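Conserved uncharacterized protein (predicted phosphoesterase COG0622) (Streptococcus pneumoniae, PDB 3CK2) is uncharacterized but is predicted to act as a calcineurin-like metallophosphoesterase, and binds two manganese ions. Local coordinates at residues 9-14 / 35-40; 79-84 / 104-109. All coordinates share one frame; numbering follows the deposited sequence.

Contact 1. Residues 9-14 / 35-40; sequences IIVMSD and AVFHNG. With MN (manganese (II) ion), chain B.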
loop_
_atom_site.group_PDB
_atom_site.type_symbol
_atom_site.label_atom_id
_atom_site.label_comp_id
_atom_site.label_asym_id
_atom_site.label_seq_id
_atom_site.Cartn_x
_atom_site.Cartn_y
_atom_site.Cartn_z
ATOM N N ILE A 9 9.070 -3.763 -1.248
ATOM C CA ILE A 9 7.775 -3.611 -1.889
ATOM C C ILE A 9 7.501 -2.123 -2.076
ATOM O O ILE A 9 8.028 -1.268 -1.341
ATOM C CB ILE A 9 6.620 -4.350 -1.098
ATOM C CG1 ILE A 9 6.384 -3.701 0.280
ATOM C CG2 ILE A 9 6.896 -5.897 -1.023
ATOM C CD1 ILE A 9 5.112 -4.177 0.967
ATOM N N ILE A 10 6.739 -1.846 -3.122
ATOM C CA ILE A 10 6.275 -0.502 -3.486
ATOM C C ILE A 10 4.760 -0.512 -3.367
ATOM O O ILE A 10 4.091 -1.421 -3.913
ATOM C CB ILE A 10 6.732 -0.062 -4.938
ATOM C CG1 ILE A 10 8.275 0.021 -5.026
ATOM C CG2 ILE A 10 6.100 1.320 -5.311
ATOM C CD1 ILE A 10 8.936 1.144 -4.067
ATOM N N VAL A 11 4.237 0.456 -2.599
ATOM C CA VAL A 11 2.813 0.560 -2.285
ATOM C C VAL A 11 2.324 1.957 -2.660
ATOM O O VAL A 11 2.914 2.948 -2.215
ATOM C CB VAL A 11 2.557 0.310 -0.768
ATOM C CG1 VAL A 11 1.048 0.196 -0.490
ATOM C CG2 VAL A 11 3.314 -0.946 -0.290
HETATM N N MSE A 12 1.251 2.038 -3.453
HETATM C CA MSE A 12 0.569 3.322 -3.725
HETATM C C MSE A 12 -0.945 3.164 -3.603
HETATM O O MSE A 12 -1.435 2.086 -3.369
HETATM C CB MSE A 12 0.958 3.869 -5.106
HETATM C CG MSE A 12 0.504 2.970 -6.225
HETATM SE SE MSE A 12 0.946 3.621 -8.003
HETATM C CE MSE A 12 1.051 1.870 -8.854
ATOM N N SER A 13 -1.679 4.258 -3.739
ATOM C CA SER A 13 -3.107 4.274 -3.478
ATOM C C SER A 13 -3.727 5.585 -3.829
ATOM O O SER A 13 -3.085 6.634 -3.746
ATOM C CB SER A 13 -3.393 4.011 -1.989
ATOM O OG SER A 13 -4.749 3.684 -1.759
ATOM N N ASP A 14 -5.024 5.520 -4.169
ATOM C CA ASP A 14 -5.876 6.725 -4.268
ATOM C C ASP A 14 -5.275 7.706 -5.288
ATOM O O ASP A 14 -5.082 8.908 -5.022
ATOM C CB ASP A 14 -6.091 7.357 -2.889
ATOM C CG ASP A 14 -6.942 6.489 -1.967
ATOM O OD1 ASP A 14 -8.207 6.652 -1.997
ATOM O OD2 ASP A 14 -6.345 5.684 -1.186
ATOM N N ALA A 35 7.406 -6.797 -5.191
ATOM C CA ALA A 35 5.989 -6.620 -5.492
ATOM C C ALA A 35 5.668 -5.144 -5.507
ATOM O O ALA A 35 6.330 -4.351 -4.838
ATOM C CB ALA A 35 5.107 -7.358 -4.454
ATOM N N VAL A 36 4.646 -4.789 -6.304
ATOM C CA VAL A 36 4.114 -3.453 -6.388
ATOM C C VAL A 36 2.635 -3.531 -6.082
ATOM O O VAL A 36 1.927 -4.315 -6.699
ATOM C CB VAL A 36 4.396 -2.787 -7.773
ATOM C CG1 VAL A 36 3.792 -1.352 -7.830
ATOM C CG2 VAL A 36 5.898 -2.745 -8.042
ATOM N N PHE A 37 2.167 -2.695 -5.142
ATOM C CA PHE A 37 0.750 -2.702 -4.693
ATOM C C PHE A 37 0.013 -1.388 -4.920
ATOM O O PHE A 37 0.564 -0.311 -4.708
ATOM C CB PHE A 37 0.664 -3.004 -3.187
ATOM C CG PHE A 37 1.243 -4.303 -2.817
ATOM C CD1 PHE A 37 0.445 -5.422 -2.755
ATOM C CD2 PHE A 37 2.602 -4.421 -2.552
ATOM C CE1 PHE A 37 0.965 -6.639 -2.422
ATOM C CE2 PHE A 37 3.137 -5.657 -2.233
ATOM C CZ PHE A 37 2.303 -6.774 -2.171
ATOM N N HIS A 38 -1.263 -1.480 -5.259
ATOM C CA HIS A 38 -2.112 -0.293 -5.359
ATOM C C HIS A 38 -3.335 -0.596 -4.525
ATOM O O HIS A 38 -3.957 -1.605 -4.731
ATOM C CB HIS A 38 -2.457 0.007 -6.815
ATOM C CG HIS A 38 -3.134 1.315 -7.025
ATOM N ND1 HIS A 38 -4.322 1.649 -6.411
ATOM C CD2 HIS A 38 -2.815 2.358 -7.823
ATOM C CE1 HIS A 38 -4.677 2.860 -6.795
ATOM N NE2 HIS A 38 -3.768 3.324 -7.638
ATOM N N ASN A 39 -3.660 0.254 -3.556
ATOM C CA ASN A 39 -4.687 -0.064 -2.564
ATOM C C ASN A 39 -6.077 0.513 -2.894
ATOM O O ASN A 39 -6.965 0.575 -2.040
ATOM C CB ASN A 39 -4.220 0.380 -1.173
ATOM C CG ASN A 39 -2.904 -0.261 -0.753
ATOM O OD1 ASN A 39 -2.519 -1.311 -1.287
ATOM N ND2 ASN A 39 -2.208 0.367 0.232
ATOM N N GLY A 40 -6.232 0.936 -4.148
ATOM C CA GLY A 40 -7.516 1.279 -4.721
ATOM C C GLY A 40 -7.797 2.755 -4.909
ATOM O O GLY A 40 -6.987 3.642 -4.605
HETATM MN MN MN B . -9.840 7.904 -2.388
HETATM O O HOH W 1 -11.591 9.239 -2.539
HETATM O O HOH W 2 -10.818 7.518 -0.455
#
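Met-12 and His-38 are neighbours on adjacent parallel strands, 9-12 and 35-38, whose axes diverge by only 12°. Amides and carbonyls alternate across the pair: Ile-10 N to Ala-35 O, Phe-37 N to Ile-10 O, Met-12 N to Phe-37 O and Asn-39 N to Met-12 O. Past the strands, Asp-14 N hydrogen-bonds Gly-40 O and extends the series. Met-12, a selenomethionine, can be followed outward. Its CB carries CG between the backbone N and the carbonyl carbon (chi1 64°). Met-12 CG lies 3.7 Å from His-38 CD2 and close to Phe-37 O. The chain then runs extended. SE and CE both stay near the same His-38 CD2, and Met-12 CE reaches Val-36 CG1 at 4.4 Å. The His-38 ring has Ser-13 CA over one face. In its plane His-38 ND1 accepts from Gly-40 N at 3.0 Å, and NE2 is hydrogen-bonded to Ser-15 OG. On the other side of the sheet Ile-9 CB meets the Phe-37 ring edge at CE2, 3.9 Å away. Asp-14 OD1 binds manganese at 2.1 Å, with His-16, Asp-41 and His-115. This is a beta-alpha-beta unit crossing through helix 19-29, with metal ligands Asp-14 and Asp-41 in the loops that follow the two strands, as in calcineurin-like phosphoesterases.

Contact 2. Residues 79-84 / 104-109; sequences KIIQTH and EEAAIC
Ile-80 and Ile-81 pair in parallel with Ile-108 and Cys-109, and Ile-81 N bonds Ile-108 O at 2.9 Å, nearly straight at 170°. One step earlier, Lys-79 O is gripped by two successive amides. Ala-107 N is 2.7 Å from Lys-79 O, in a bent hydrogen bond. The bond from Ile-108 N to the same oxygen is longer but straighter. Residues 104-107 precede the strand, so this oxygen is shared where the 104-109 segment enters the pairing.

The side chain of Lys-79 is fully extended, with CG anti to the backbone N (chi1 -180°), and meets Glu-104 at about a right angle. Its NZ has two acceptors on that one residue. Lys-79 NZ sits on a lone pair of Glu-104 O at 2.8 Å. Lys-79 NZ also forms a salt bridge with Glu-104 OE1 at 3.1 Å. The Glu-104 chain bends at chi2 (-66°), which places CD; OE1 is met nearly along its C-O axis. Just after it, Glu-105 has positive phi and closes the preceding helix in a Schellman motif. The lysine therefore ties the start of one strand to the end of that helix.

Ile-81 packs beside this bridge. Ile-81 CG2 touches Ala-106 CB at 3.7 Å and Glu-104 CB at 3.9 Å. CD1 rests near Glu-104 CG, and CG1 lies against Cys-109 CB. On the opposite face of the sheet, Ile-80 CG1 approaches Ile-108 CB at 4.2 Å.

Helix 95-103 is the crossover of this beta-alpha-beta unit, and its Trp-100 and Ala-101 lie against Ile-81. Strand 70-75 flanks strand 78-83 on the edge away from 108-110. Ile-80 also touches Phe-37 of strand 35-38, in the other sheet.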
loop_
_atom_site.group_PDB
_atom_site.type_symbol
_atom_site.label_atom_id
_atom_site.label_comp_id
_atom_site.label_asym_id
_atom_site.label_seq_id
_atom_site.Cartn_x
_atom_site.Cartn_y
_atom_site.Cartn_z
ATOM N N LYS A 79 3.682 -12.650 4.701
ATOM C CA LYS A 79 2.266 -12.577 4.326
ATOM C C LYS A 79 1.738 -11.134 4.422
ATOM O O LYS A 79 1.657 -10.537 5.517
ATOM C CB LYS A 79 1.435 -13.482 5.210
ATOM C CG LYS A 79 -0.054 -13.479 4.886
ATOM C CD LYS A 79 -0.773 -14.569 5.691
ATOM C CE LYS A 79 -2.228 -14.681 5.316
ATOM N NZ LYS A 79 -2.862 -15.843 5.961
ATOM N N ILE A 80 1.371 -10.605 3.258
ATOM C CA ILE A 80 0.883 -9.279 3.101
ATOM C C ILE A 80 -0.631 -9.427 2.820
ATOM O O ILE A 80 -1.050 -10.263 2.010
ATOM C CB ILE A 80 1.630 -8.581 1.912
ATOM C CG1 ILE A 80 3.149 -8.569 2.208
ATOM C CG2 ILE A 80 1.057 -7.181 1.632
ATOM C CD1 ILE A 80 4.082 -8.166 1.051
ATOM N N ILE A 81 -1.440 -8.646 3.538
ATOM C CA ILE A 81 -2.860 -8.524 3.261
ATOM C C ILE A 81 -3.094 -7.064 2.865
ATOM O O ILE A 81 -2.330 -6.185 3.222
ATOM C CB ILE A 81 -3.773 -9.049 4.425
ATOM C CG1 ILE A 81 -3.792 -8.114 5.644
ATOM C CG2 ILE A 81 -3.334 -10.475 4.865
ATOM C CD1 ILE A 81 -4.768 -8.589 6.759
ATOM N N GLN A 82 -4.148 -6.849 2.099
ATOM C CA GLN A 82 -4.358 -5.632 1.365
ATOM C C GLN A 82 -5.846 -5.409 1.159
ATOM O O GLN A 82 -6.569 -6.298 0.695
ATOM C CB GLN A 82 -3.690 -5.788 0.009
ATOM C CG GLN A 82 -3.642 -4.575 -0.826
ATOM C CD GLN A 82 -3.138 -4.841 -2.220
ATOM O OE1 GLN A 82 -2.949 -6.005 -2.631
ATOM N NE2 GLN A 82 -2.946 -3.767 -2.977
ATOM N N THR A 83 -6.293 -4.209 1.481
ATOM C CA THR A 83 -7.691 -3.824 1.285
ATOM C C THR A 83 -7.728 -2.321 1.146
ATOM O O THR A 83 -6.769 -1.652 1.523
ATOM C CB THR A 83 -8.600 -4.349 2.462
ATOM O OG1 THR A 83 -9.966 -4.306 2.070
ATOM C CG2 THR A 83 -8.427 -3.554 3.745
ATOM N N HIS A 84 -8.803 -1.770 0.584
ATOM C CA HIS A 84 -8.935 -0.306 0.547
ATOM C C HIS A 84 -9.154 0.274 1.935
ATOM O O HIS A 84 -8.411 1.132 2.369
ATOM C CB HIS A 84 -10.023 0.134 -0.414
ATOM C CG HIS A 84 -10.038 1.608 -0.691
ATOM N ND1 HIS A 84 -9.001 2.253 -1.334
ATOM C CD2 HIS A 84 -10.985 2.555 -0.456
ATOM C CE1 HIS A 84 -9.313 3.533 -1.492
ATOM N NE2 HIS A 84 -10.508 3.745 -0.968
ATOM N N GLU A 104 -5.685 -13.420 9.945
ATOM C CA GLU A 104 -4.807 -13.773 8.835
ATOM C C GLU A 104 -3.372 -14.038 9.260
ATOM O O GLU A 104 -2.607 -14.588 8.484
ATOM C CB GLU A 104 -4.765 -12.629 7.808
ATOM C CG GLU A 104 -6.045 -12.371 7.060
ATOM C CD GLU A 104 -6.446 -13.508 6.138
ATOM O OE1 GLU A 104 -5.610 -14.365 5.771
ATOM O OE2 GLU A 104 -7.625 -13.547 5.770
ATOM N N GLU A 105 -2.997 -13.612 10.463
ATOM C CA GLU A 105 -1.606 -13.598 10.904
ATOM C C GLU A 105 -0.677 -12.985 9.837
ATOM O O GLU A 105 0.316 -13.587 9.430
ATOM C CB GLU A 105 -1.169 -15.009 11.314
ATOM C CG GLU A 105 -1.554 -15.354 12.769
ATOM C CD GLU A 105 -2.057 -16.769 12.936
ATOM O OE1 GLU A 105 -1.308 -17.712 12.595
ATOM O OE2 GLU A 105 -3.210 -16.938 13.415
ATOM N N ALA A 106 -1.019 -11.771 9.403
ATOM C CA ALA A 106 -0.262 -11.055 8.373
ATOM C C ALA A 106 1.061 -10.500 8.947
ATOM O O ALA A 106 1.124 -10.149 10.122
ATOM C CB ALA A 106 -1.128 -9.918 7.782
ATOM N N ALA A 107 2.109 -10.429 8.131
ATOM C CA ALA A 107 3.286 -9.628 8.479
ATOM C C ALA A 107 2.960 -8.124 8.287
ATOM O O ALA A 107 3.375 -7.255 9.080
ATOM C CB ALA A 107 4.516 -10.043 7.622
ATOM N N ILE A 108 2.214 -7.844 7.216
ATOM C CA ILE A 108 1.940 -6.494 6.756
ATOM C C ILE A 108 0.481 -6.398 6.300
ATOM O O ILE A 108 -0.037 -7.299 5.650
ATOM C CB ILE A 108 2.866 -6.069 5.577
ATOM C CG1 ILE A 108 4.355 -6.179 5.981
ATOM C CG2 ILE A 108 2.485 -4.610 5.078
ATOM C CD1 ILE A 108 5.356 -5.962 4.817
ATOM N N CYS A 109 -0.165 -5.309 6.681
ATOM C CA CYS A 109 -1.537 -4.997 6.307
ATOM C C CYS A 109 -1.553 -3.643 5.573
ATOM O O CYS A 109 -1.212 -2.621 6.120
ATOM C CB CYS A 109 -2.407 -4.957 7.555
ATOM S SG CYS A 109 -4.149 -4.522 7.233
#

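Overall arrangement
Contacts 1 and 2 each join the two strands of a beta-alpha-beta unit, one in each sheet, met in series along the chain. Their centres are 13 Å apart, but they join directly near the metals. Asn-39 O probably accepts a hydrogen bond from His-84 ND1 at 2.7 Å. Asn-39 OD1 probably accepts another from Gln-82 NE2 at 3.0 Å. His-84 NE2 binds the second manganese, with Asp-41, Asn-60 and His-113. Asp-41 also binds the manganese held by Asp-14, so it bridges the two ions. Asp-14 OD1 lies 3.3 Å from His-84 CE1. Residues 9-14 and 79-84 thus bring ligands to a dinuclear site, consistent with the predicted phosphoesterase activity.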